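Side-chain contacts in omega transaminase (Pseudomonas sp., PDB 5LHA), which probably transfers amino groups between amines and carbonyl compounds as a pyridoxal-phosphate-dependent, fold type I omega transaminase, caught here with pyridoxamine phosphate bound: residues His96-Val99 / Phe100-Ala103; Ser332-Pro335 / Thr336-Ala339. All coordinates share one frame; numbering follows the deposited sequence.

Contact 1 of 2, residues His96-Val99 / Phe100-Ala103; sequences HPRV and FDLA
The guanidinium of R98 turns its NE/NH2 edge to the carboxylate of D101 three residues on, and the two flat groups lie 30° apart, nearly coplanar. Both nitrogens grip a single oxygen: R98 NE reaches D101 OD2 at 3.0 Å and R98 NH2 the same D101 OD2 at 3.2 Å, a side-on salt bridge with OD2 met almost end-on. The F100 ring presents its edge to the preceding turn: H96 O, 3.3 Å from F100 CD1, and P97 O both lie near the ring plane there. Over one face of the H96 imidazole sits V99 CG1, above the centre, while R98 CB lies in plane at the edge.

These are the first two turns of helix 97-109, with H96 at the N-cap. They pack against strand 115-121, at the outer edge (within this chain) of the mixed sheet of the fold type I large domain, through V99, L102 and A103 on F120. Successive i to i+4 bonds wind the backbone, D101 N to P97 O (3.2 Å), L102 N to R98 O and A103 N to V99 O (3.1 Å).

Bends at chi2 (-62°) and chi3 (85°) lay the R98 chain alongside D101, the two side chains pointing in a common direction. The bridge has company at both ends. R98 NH1 forms a salt bridge with E84 OE2 and a hydrogen bond with Q81 OE1, which would tend to fix the rotation of the guanidinium; D101 OD1, the carboxylate oxygen that R98 does not grip, bonds to Y14 OH of the second subunit. F100 also reaches that subunit, where its ring and that of F21 stack edge-to-face, and I39 of the second subunit packs on H96 and P97.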
loop_
_atom_site.group_PDB
_atom_site.type_symbol
_atom_site.label_atom_id
_atom_site.label_comp_id
_atom_site.label_asym_id
_atom_site.label_seq_id
_atom_site.Cartn_x
_atom_site.Cartn_y
_atom_site.Cartn_z
ATOM N N HIS A 96 20.033 20.905 -26.076
ATOM C CA HIS A 96 19.871 21.524 -27.382
ATOM C C HIS A 96 19.291 22.909 -27.159
ATOM O O HIS A 96 18.753 23.186 -26.083
ATOM C CB HIS A 96 18.946 20.687 -28.283
ATOM C CG HIS A 96 17.586 20.455 -27.698
ATOM N ND1 HIS A 96 16.579 21.393 -27.765
ATOM C CD2 HIS A 96 17.062 19.387 -27.056
ATOM C CE1 HIS A 96 15.499 20.921 -27.171
ATOM N NE2 HIS A 96 15.763 19.703 -26.738
ATOM N N PRO A 97 19.380 23.803 -28.150
ATOM C CA PRO A 97 19.032 25.211 -27.872
ATOM C C PRO A 97 17.595 25.444 -27.424
ATOM O O PRO A 97 17.374 26.239 -26.501
ATOM C CB PRO A 97 19.351 25.910 -29.200
ATOM C CG PRO A 97 20.442 25.098 -29.784
ATOM C CD PRO A 97 20.110 23.667 -29.426
ATOM N N ARG A 98 16.614 24.771 -28.043
ATOM C CA ARG A 98 15.208 25.105 -27.815
ATOM C C ARG A 98 14.788 24.883 -26.367
ATOM O O ARG A 98 13.901 25.590 -25.871
ATOM C CB ARG A 98 14.305 24.286 -28.741
ATOM C CG ARG A 98 14.398 24.639 -30.213
ATOM C CD ARG A 98 13.989 26.079 -30.545
ATOM N NE ARG A 98 15.085 27.035 -30.379
ATOM C CZ ARG A 98 16.154 27.099 -31.163
ATOM N NH1 ARG A 98 16.298 26.254 -32.174
ATOM N NH2 ARG A 98 17.090 28.002 -30.929
ATOM N N VAL A 99 15.359 23.878 -25.694
ATOM C CA VAL A 99 14.995 23.613 -24.302
ATOM C C VAL A 99 15.536 24.698 -23.374
ATOM O O VAL A 99 14.895 25.049 -22.374
ATOM C CB VAL A 99 15.456 22.201 -23.888
ATOM C CG1 VAL A 99 16.944 22.063 -23.964
ATOM C CG2 VAL A 99 14.999 21.905 -22.487
ATOM N N PHE A 100 16.716 25.241 -23.672
ATOM C CA PHE A 100 17.186 26.421 -22.957
ATOM C C PHE A 100 16.189 27.560 -23.087
ATOM O O PHE A 100 15.793 28.174 -22.093
ATOM C CB PHE A 100 18.534 26.869 -23.511
ATOM C CG PHE A 100 19.697 26.075 -23.022
ATOM C CD1 PHE A 100 20.175 25.012 -23.765
ATOM C CD2 PHE A 100 20.338 26.410 -21.842
ATOM C CE1 PHE A 100 21.258 24.286 -23.336
ATOM C CE2 PHE A 100 21.424 25.683 -21.403
ATOM C CZ PHE A 100 21.885 24.622 -22.151
ATOM N N ASP A 101 15.757 27.842 -24.321
ATOM C CA ASP A 101 14.935 29.017 -24.581
ATOM C C ASP A 101 13.651 28.986 -23.766
ATOM O O ASP A 101 13.306 29.966 -23.096
ATOM C CB ASP A 101 14.610 29.105 -26.075
ATOM C CG ASP A 101 15.847 29.220 -26.944
ATOM O OD1 ASP A 101 16.907 29.645 -26.438
ATOM O OD2 ASP A 101 15.756 28.895 -28.146
ATOM N N LEU A 102 12.931 27.856 -23.805
ATOM C CA LEU A 102 11.631 27.750 -23.144
ATOM C C LEU A 102 11.763 27.695 -21.621
ATOM O O LEU A 102 10.914 28.236 -20.902
ATOM C CB LEU A 102 10.885 26.519 -23.667
ATOM C CG LEU A 102 9.454 26.302 -23.186
ATOM C CD1 LEU A 102 8.599 27.515 -23.512
ATOM C CD2 LEU A 102 8.862 25.042 -23.790
ATOM N N ALA A 103 12.786 27.005 -21.107
ATOM C CA ALA A 103 13.008 26.979 -19.660
ATOM C C ALA A 103 13.288 28.378 -19.119
ATOM O O ALA A 103 12.725 28.790 -18.099
ATOM C CB ALA A 103 14.156 26.029 -19.319
#

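Contact 2 of 2, residues Ser332-Pro335 / Thr336-Ala339; sequences SGHP and TACA
Capping comes first: H334, at the N-cap of helix 335-350, brings its own ring nitrogen to the helix start. H334 ND1 accepts from T336 N at 3.2 Å and from A337 N at 3.4 Å. Both bonds are weak, the first strongly bent and the second straighter, with A337 N near the ring plane. CG anti to the backbone N (chi1 -167°) carries the imidazole to these amides.

The regular helix bonds follow. C338 N meets H334 O at 2.9 Å, nearly straight on, and A339 N meets P335 O at 3.0 Å.

Van der Waals packing fills in the rest. T336 runs alongside H334, with T336 CB 3.5 Å from H334 CE1, and A337 CB rests 3.7 Å from H334 CB. C338 SG lies back over the start of the turn, 3.7 Å from G333 O.

Two polar ends find partners outside: T336 OG1 hydrogen-bonds with A86 O, and H334 NE2 with G298 O of the second subunit. With ND1 accepting amide hydrogens and NE2 facing a carbonyl, the ring is probably neutral with its proton on NE2, tying a helix start to the subunit interface.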
loop_
_atom_site.group_PDB
_atom_site.type_symbol
_atom_site.label_atom_id
_atom_site.label_comp_id
_atom_site.label_asym_id
_atom_site.label_seq_id
_atom_site.Cartn_x
_atom_site.Cartn_y
_atom_site.Cartn_z
ATOM N N SER A 332 11.054 14.572 -22.971
ATOM C CA SER A 332 11.252 15.781 -22.179
ATOM C C SER A 332 12.100 16.780 -22.947
ATOM O O SER A 332 13.217 16.459 -23.364
ATOM C CB SER A 332 11.906 15.472 -20.834
ATOM O OG SER A 332 10.979 14.910 -19.931
ATOM N N GLY A 333 11.562 17.984 -23.136
ATOM C CA GLY A 333 12.275 19.046 -23.820
ATOM C C GLY A 333 12.304 18.928 -25.326
ATOM O O GLY A 333 13.202 19.490 -25.960
ATOM N N HIS A 334 11.343 18.215 -25.913
ATOM C CA HIS A 334 11.287 17.947 -27.341
ATOM C C HIS A 334 11.473 19.238 -28.139
ATOM O O HIS A 334 10.722 20.203 -27.931
ATOM C CB HIS A 334 9.946 17.281 -27.674
ATOM C CG HIS A 334 9.879 16.682 -29.047
ATOM N ND1 HIS A 334 9.713 17.443 -30.184
ATOM C CD2 HIS A 334 9.962 15.396 -29.465
ATOM C CE1 HIS A 334 9.694 16.653 -31.242
ATOM N NE2 HIS A 334 9.846 15.406 -30.833
ATOM N N PRO A 335 12.460 19.300 -29.037
ATOM C CA PRO A 335 12.750 20.576 -29.710
ATOM C C PRO A 335 11.573 21.102 -30.502
ATOM O O PRO A 335 11.300 22.307 -30.460
ATOM C CB PRO A 335 13.958 20.242 -30.597
ATOM C CG PRO A 335 14.566 19.022 -30.004
ATOM C CD PRO A 335 13.480 18.270 -29.304
ATOM N N THR A 336 10.873 20.243 -31.241
ATOM C CA THR A 336 9.733 20.747 -31.992
ATOM C C THR A 336 8.655 21.261 -31.043
ATOM O O THR A 336 8.085 22.338 -31.265
ATOM C CB THR A 336 9.185 19.666 -32.923
ATOM O OG1 THR A 336 10.262 19.124 -33.698
ATOM C CG2 THR A 336 8.135 20.253 -33.866
ATOM N N ALA A 337 8.415 20.535 -29.944
ATOM C CA ALA A 337 7.422 20.965 -28.965
ATOM C C ALA A 337 7.776 22.318 -28.374
ATOM O O ALA A 337 6.926 23.208 -28.276
ATOM C CB ALA A 337 7.291 19.916 -27.858
ATOM N N CYS A 338 9.035 22.503 -27.997
ATOM C CA CYS A 338 9.447 23.774 -27.416
ATOM C C CYS A 338 9.254 24.914 -28.411
ATOM O O CYS A 338 8.644 25.943 -28.087
ATOM C CB CYS A 338 10.907 23.680 -26.971
ATOM S SG CYS A 338 11.184 22.528 -25.606
ATOM N N ALA A 339 9.745 24.724 -29.645
ATOM C CA ALA A 339 9.608 25.721 -30.702
ATOM C C ALA A 339 8.166 26.174 -30.878
ATOM O O ALA A 339 7.892 27.375 -31.009
ATOM C CB ALA A 339 10.153 25.162 -32.021
#

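Contacts 1 and 2 are the opening turns of two helices, 97-109 and 335-350, and their centres lie about 8 Å apart. Their starts touch directly: H96 NE2 makes a weak hydrogen bond to G333 O, and H96 CE1 packs on P335 CG at 3.5 Å. Deeper in helix 335-350, C338 packs on R98 and L102 of contact 1, with L102 CD2 3.9 Å from C338 SG. Both contacts also meet the second subunit. Contact 2 is nearer the cofactor: the H334 side chain is about 9 Å from a bound PMP, against about 14 Å for that of H96, so neither histidine touches it.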